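Local coordinates for protein predicted sugar phosphatases of the HAD superfamily (Cytophaga hutchinsonii, PDB 2HX1) that is a predicted sugar phosphatase of the HAD superfamily that binds magnesium and probably hydrolyses sugar phosphate esters, at residues A[17-22]-A[47-52]; A[79-84]-A[207-212]. All blocks are in the same frame, centred on the assembly; numbering follows the deposited sequence. Where two conformers were deposited one is given.

Contact 1: residues A[17-22]-A[47-52]; sequences IFFDAF and QDYYIV. With MG (magnesium ion), chain E.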
loop_
_atom_site.group_PDB
_atom_site.type_symbol
_atom_site.label_atom_id
_atom_site.label_comp_id
_atom_site.label_asym_id
_atom_site.label_seq_id
_atom_site.Cartn_x
_atom_site.Cartn_y
_atom_site.Cartn_z
ATOM N N ILE A 17 -27.003 10.183 22.030
ATOM C CA ILE A 17 -25.752 9.440 22.003
ATOM C C ILE A 17 -25.809 8.446 20.837
ATOM O O ILE A 17 -26.835 7.790 20.620
ATOM C CB ILE A 17 -25.492 8.669 23.363
ATOM C CG1 ILE A 17 -25.818 9.549 24.571
ATOM C CG2 ILE A 17 -24.045 8.191 23.478
ATOM C CD1 ILE A 17 -24.914 10.785 24.678
ATOM N N PHE A 18 -24.729 8.368 20.067
ATOM C CA PHE A 18 -24.500 7.250 19.146
ATOM C C PHE A 18 -23.422 6.336 19.743
ATOM O O PHE A 18 -22.332 6.786 20.036
ATOM C CB PHE A 18 -24.028 7.700 17.744
ATOM C CG PHE A 18 -24.999 8.602 16.995
ATOM C CD1 PHE A 18 -26.295 8.810 17.415
ATOM C CD2 PHE A 18 -24.603 9.198 15.806
ATOM C CE1 PHE A 18 -27.158 9.630 16.694
ATOM C CE2 PHE A 18 -25.467 10.040 15.111
ATOM C CZ PHE A 18 -26.739 10.223 15.545
ATOM N N PHE A 19 -23.774 5.065 19.946
ATOM C CA PHE A 19 -22.874 4.077 20.509
ATOM C C PHE A 19 -22.407 3.111 19.413
ATOM O O PHE A 19 -23.234 2.541 18.742
ATOM C CB PHE A 19 -23.595 3.244 21.575
ATOM C CG PHE A 19 -23.842 3.959 22.893
ATOM C CD1 PHE A 19 -22.821 4.152 23.804
ATOM C CD2 PHE A 19 -25.096 4.381 23.232
ATOM C CE1 PHE A 19 -23.045 4.771 25.000
ATOM C CE2 PHE A 19 -25.321 5.014 24.432
ATOM C CZ PHE A 19 -24.315 5.177 25.322
ATOM N N ASP A 20 -21.095 2.968 19.214
ATOM C CA ASP A 20 -20.537 1.767 18.609
ATOM C C ASP A 20 -20.816 0.603 19.580
ATOM O O ASP A 20 -20.963 0.849 20.782
ATOM C CB ASP A 20 -19.030 1.943 18.378
ATOM C CG ASP A 20 -18.352 0.683 17.878
ATOM O OD1 ASP A 20 -18.894 0.016 16.984
ATOM O OD2 ASP A 20 -17.264 0.356 18.390
ATOM N N ALA A 21 -20.918 -0.636 19.082
ATOM C CA ALA A 21 -21.268 -1.774 19.957
ATOM C C ALA A 21 -19.991 -2.465 20.434
ATOM O O ALA A 21 -19.651 -2.344 21.592
ATOM C CB ALA A 21 -22.214 -2.746 19.292
ATOM N N PHE A 22 -19.249 -3.120 19.544
ATOM C CA PHE A 22 -18.092 -3.903 19.970
ATOM C C PHE A 22 -16.935 -3.011 20.430
ATOM O O PHE A 22 -16.555 -2.042 19.745
ATOM C CB PHE A 22 -17.648 -4.903 18.890
ATOM C CG PHE A 22 -18.434 -6.191 18.888
ATOM C CD1 PHE A 22 -18.162 -7.191 19.812
ATOM C CD2 PHE A 22 -19.446 -6.416 17.949
ATOM C CE1 PHE A 22 -18.900 -8.395 19.812
ATOM C CE2 PHE A 22 -20.177 -7.617 17.941
ATOM C CZ PHE A 22 -19.895 -8.604 18.867
ATOM N N GLN A 47 -32.900 10.635 27.734
ATOM C CA GLN A 47 -31.947 10.951 26.670
ATOM C C GLN A 47 -31.981 9.874 25.599
ATOM O O GLN A 47 -31.892 8.667 25.888
ATOM C CB GLN A 47 -30.532 11.115 27.217
ATOM C CG GLN A 47 -30.136 12.556 27.459
ATOM C CD GLN A 47 -28.734 12.658 28.030
ATOM O OE1 GLN A 47 -27.767 12.799 27.279
ATOM N NE2 GLN A 47 -28.616 12.557 29.368
ATOM N N ASP A 48 -32.112 10.331 24.366
ATOM C CA ASP A 48 -32.135 9.450 23.208
ATOM C C ASP A 48 -30.768 8.831 22.952
ATOM O O ASP A 48 -29.721 9.394 23.325
ATOM C CB ASP A 48 -32.614 10.217 21.967
ATOM C CG ASP A 48 -34.079 10.619 22.081
ATOM O OD1 ASP A 48 -34.918 9.693 22.162
ATOM O OD2 ASP A 48 -34.384 11.842 22.146
ATOM N N TYR A 49 -30.783 7.667 22.306
ATOM C CA TYR A 49 -29.558 7.060 21.857
ATOM C C TYR A 49 -29.869 6.155 20.662
ATOM O O TYR A 49 -31.022 5.762 20.455
ATOM C CB TYR A 49 -28.907 6.264 23.007
ATOM C CG TYR A 49 -29.643 4.984 23.236
ATOM C CD1 TYR A 49 -29.392 3.873 22.433
ATOM C CD2 TYR A 49 -30.648 4.897 24.205
ATOM C CE1 TYR A 49 -30.104 2.711 22.582
ATOM C CE2 TYR A 49 -31.378 3.699 24.382
ATOM C CZ TYR A 49 -31.093 2.614 23.556
ATOM O OH TYR A 49 -31.770 1.424 23.666
ATOM N N TYR A 50 -28.837 5.873 19.870
ATOM C CA TYR A 50 -28.852 4.829 18.848
ATOM C C TYR A 50 -27.582 4.041 18.984
ATOM O O TYR A 50 -26.575 4.549 19.510
ATOM C CB TYR A 50 -28.885 5.380 17.435
ATOM C CG TYR A 50 -30.159 6.066 17.062
ATOM C CD1 TYR A 50 -31.258 5.341 16.601
ATOM C CD2 TYR A 50 -30.269 7.450 17.155
ATOM C CE1 TYR A 50 -32.451 5.997 16.249
ATOM C CE2 TYR A 50 -31.426 8.092 16.825
ATOM C CZ TYR A 50 -32.515 7.372 16.374
ATOM O OH TYR A 50 -33.645 8.054 16.032
ATOM N N ILE A 51 -27.628 2.812 18.479
ATOM C CA ILE A 51 -26.438 2.018 18.250
ATOM C C ILE A 51 -26.154 2.109 16.757
ATOM O O ILE A 51 -27.050 1.872 15.957
ATOM C CB ILE A 51 -26.656 0.541 18.707
ATOM C CG1 ILE A 51 -26.797 0.498 20.241
ATOM C CG2 ILE A 51 -25.539 -0.335 18.191
ATOM C CD1 ILE A 51 -27.246 -0.790 20.811
ATOM N N VAL A 52 -24.927 2.490 16.399
ATOM C CA VAL A 52 -24.517 2.688 15.015
ATOM C C VAL A 52 -23.334 1.719 14.845
ATOM O O VAL A 52 -22.272 1.898 15.452
ATOM C CB VAL A 52 -24.092 4.132 14.755
ATOM C CG1 VAL A 52 -23.622 4.293 13.341
ATOM C CG2 VAL A 52 -25.248 5.067 15.084
HETATM MG MG MG E . -15.794 -0.939 18.245
HETATM O O HOH W 1 -17.024 -1.955 16.955
HETATM O O HOH W 2 -15.194 0.331 16.618
HETATM O O HOH W 3 -14.377 -2.334 18.055
#
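Four backbone hydrogen bonds zip strand 17-19 against strand 48-52 in parallel register. Ile-17 N donates to Asp-48 O, and Ile-17 O accepts from Tyr-50 N at 2.9 Å, the donor lying almost along the C=O axis. Next, Phe-19 N reaches Tyr-50 O at 2.9 Å in the carbonyl plane, and Phe-19 O receives Val-52 N from above its plane. Tyr-50 therefore uses both its N and O on this one neighbour. On the Phe-18 side of the sheet, the side chains of Phe-18 and Tyr-50 lie side by side, pointing the same way, CE1 of Phe-18 3.8 Å from CD2 of Tyr-50, and Val-52 CG2 packs on Phe-18 CB.

Past the strand end, Asp-20 OD2 binds magnesium at 2.0 Å, as does Phe-22 O, with three waters and Asp-233. OD1 of Asp-20 accepts from a metal-bound water and forms a salt bridge with Lys-204, whose ammonium also hydrogen-bonds to Val-52 O; metal and lysine probably keep the carboxylate ionised, consistent with the first aspartate of HAD motif I. Helix 208-218 packs on Phe-18, Tyr-50 and Val-52, helix 35-44 on Phe-19, while strand 228-232 bonds the far edge of strand 16-19.

Contact 2: residues A[79-84]-A[207-212]; sequences KIISSG and SQMFMF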
loop_
_atom_site.group_PDB
_atom_site.type_symbol
_atom_site.label_atom_id
_atom_site.label_comp_id
_atom_site.label_asym_id
_atom_site.label_seq_id
_atom_site.Cartn_x
_atom_site.Cartn_y
_atom_site.Cartn_z
ATOM N N LYS A 79 -33.620 1.225 17.453
ATOM C CA LYS A 79 -32.475 1.977 17.960
ATOM C C LYS A 79 -31.166 1.519 17.324
ATOM O O LYS A 79 -30.126 2.120 17.580
ATOM C CB LYS A 79 -32.368 1.822 19.470
ATOM C CG LYS A 79 -33.665 2.083 20.233
ATOM C CD LYS A 79 -33.697 3.382 21.017
ATOM C CE LYS A 79 -34.867 3.369 22.047
ATOM N NZ LYS A 79 -34.975 2.118 22.918
ATOM N N ILE A 80 -31.224 0.448 16.524
ATOM C CA ILE A 80 -30.044 -0.118 15.889
ATOM C C ILE A 80 -29.946 0.284 14.414
ATOM O O ILE A 80 -30.736 -0.145 13.563
ATOM C CB ILE A 80 -29.999 -1.640 16.047
ATOM C CG1 ILE A 80 -30.136 -2.011 17.538
ATOM C CG2 ILE A 80 -28.693 -2.196 15.488
ATOM C CD1 ILE A 80 -29.884 -3.433 17.875
ATOM N N ILE A 81 -28.960 1.112 14.128
ATOM C CA ILE A 81 -28.670 1.527 12.768
ATOM C C ILE A 81 -27.415 0.792 12.324
ATOM O O ILE A 81 -26.351 0.975 12.886
ATOM C CB ILE A 81 -28.424 3.047 12.677
ATOM C CG1 ILE A 81 -29.568 3.840 13.341
ATOM C CG2 ILE A 81 -28.245 3.433 11.219
ATOM C CD1 ILE A 81 -29.188 5.310 13.684
ATOM N N SER A 82 -27.545 -0.037 11.304
ATOM C CA SER A 82 -26.508 -0.957 10.921
ATOM C C SER A 82 -26.139 -0.763 9.465
ATOM O O SER A 82 -27.004 -0.428 8.651
ATOM C CB SER A 82 -27.110 -2.358 11.118
ATOM O OG SER A 82 -26.456 -3.343 10.365
ATOM N N SER A 83 -24.898 -1.061 9.110
ATOM C CA SER A 83 -24.462 -0.864 7.727
ATOM C C SER A 83 -25.153 -1.860 6.794
ATOM O O SER A 83 -25.273 -1.606 5.597
ATOM C CB SER A 83 -22.946 -0.925 7.593
ATOM O OG SER A 83 -22.474 -2.212 7.865
ATOM N N GLY A 84 -25.660 -2.963 7.338
ATOM C CA GLY A 84 -26.461 -3.888 6.535
ATOM C C GLY A 84 -27.688 -3.249 5.907
ATOM O O GLY A 84 -28.149 -3.686 4.840
ATOM N N SER A 207 -20.792 8.568 6.373
ATOM C CA SER A 207 -21.719 9.381 7.151
ATOM C C SER A 207 -23.199 9.106 6.881
ATOM O O SER A 207 -24.060 9.808 7.453
ATOM C CB SER A 207 -21.439 10.848 6.885
ATOM O OG SER A 207 -21.825 11.196 5.570
ATOM N N GLN A 208 -23.512 8.110 6.034
ATOM C CA GLN A 208 -24.917 7.835 5.693
ATOM C C GLN A 208 -25.735 7.431 6.889
ATOM O O GLN A 208 -26.860 7.885 7.035
ATOM C CB GLN A 208 -25.085 6.787 4.569
ATOM C CG GLN A 208 -24.561 7.253 3.187
ATOM C CD GLN A 208 -25.106 6.427 2.008
ATOM O OE1 GLN A 208 -26.287 6.502 1.693
ATOM N NE2 GLN A 208 -24.237 5.645 1.354
HETATM N N MSE A 209 -25.178 6.597 7.759
HETATM C CA MSE A 209 -25.948 6.111 8.906
HETATM C C MSE A 209 -26.230 7.248 9.887
HETATM O O MSE A 209 -27.382 7.368 10.424
HETATM C CB MSE A 209 -25.247 4.970 9.608
HETATM C CG MSE A 209 -25.355 3.640 8.875
HETATM SE SE MSE A 209 -24.494 2.223 9.898
HETATM C CE MSE A 209 -22.660 2.839 10.046
ATOM N N PHE A 210 -25.186 8.064 10.103
ATOM C CA PHE A 210 -25.276 9.256 10.941
ATOM C C PHE A 210 -26.369 10.153 10.405
ATOM O O PHE A 210 -27.182 10.650 11.151
ATOM C CB PHE A 210 -23.975 10.074 10.943
ATOM C CG PHE A 210 -22.771 9.374 11.541
ATOM C CD1 PHE A 210 -22.887 8.456 12.562
ATOM C CD2 PHE A 210 -21.501 9.673 11.070
ATOM C CE1 PHE A 210 -21.749 7.845 13.107
ATOM C CE2 PHE A 210 -20.378 9.067 11.586
ATOM C CZ PHE A 210 -20.496 8.148 12.617
HETATM N N MSE A 211 -26.380 10.367 9.104
HETATM C CA MSE A 211 -27.350 11.262 8.494
HETATM C C MSE A 211 -28.800 10.756 8.676
HETATM O O MSE A 211 -29.736 11.531 8.861
HETATM C CB MSE A 211 -27.004 11.436 7.013
HETATM C CG MSE A 211 -27.887 12.430 6.296
HETATM SE SE MSE A 211 -28.020 14.251 7.152
HETATM C CE MSE A 211 -26.453 15.270 6.380
ATOM N N PHE A 212 -28.969 9.445 8.598
ATOM C CA PHE A 212 -30.265 8.803 8.801
ATOM C C PHE A 212 -30.792 9.039 10.232
ATOM O O PHE A 212 -31.932 9.463 10.425
ATOM C CB PHE A 212 -30.144 7.300 8.463
ATOM C CG PHE A 212 -31.392 6.537 8.716
ATOM C CD1 PHE A 212 -32.465 6.652 7.864
ATOM C CD2 PHE A 212 -31.513 5.742 9.842
ATOM C CE1 PHE A 212 -33.638 5.956 8.118
ATOM C CE2 PHE A 212 -32.684 5.067 10.118
ATOM C CZ PHE A 212 -33.740 5.158 9.262
#
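The aromatic ring of Phe-212 meets the strand at one point, where methyl CG2 of Ile-81 comes in obliquely to CD2 at 4.2 Å. Phe-212 points toward the strand, CG anti to its backbone N (chi1 177°), and sets the ring beside Ile-81; two residues earlier, Phe-210 points away from the strand and packs on Val-52. The same Ile-81 methyl does most of the work, for it also rests on the stem of selenomethionine Met-209, 3.7 Å from CG. These two side chains slide past each other in opposite directions. Met-209 is extended through chi2 (-177°) and bends only at chi3, so its selenium lies against the peptide joining Ser-82 to Ser-83: SE is 3.4 Å from Ser-82 C and from Ser-83 N, a van der Waals contact.

That peptide is where the strand turns into helix 83-94. Ser-82 is the N-cap, its OG accepting from Gly-84 N at 3.2 Å and also bonded to Asp-55 O. NE2 of Gln-208 hydrogen-bonds to the backbone O of Lys-244 of a second subunit. Helix over strand, running at 149° to it, is the build of the Rossmann-like alpha/beta sandwich of HAD enzymes: here a helix from the C-terminal part of the core domain covers strand 80-82, outermost in the sheet of this chain.

Both contacts are buried and belong to one parallel sheet: strand 48-53 of contact 1 lies next to strand 80-82 of contact 2, linked by Ile-51 N to Lys-79 O and Ile-81 N to Ile-51 O. Contact 1 sits deeper in strand order, between two inner strands, and is held by backbone hydrogen bonds; it ends in charged, metal-bound chemistry. Contact 2 joins an outermost strand to a covering helix mainly through apolar side chains, with selenium against a backbone peptide, and Phe-212 there is exposed. Helix 208-218 serves both, since Met-209 packs on Val-52 of contact 1 as well. Their centres are about 10 Å apart.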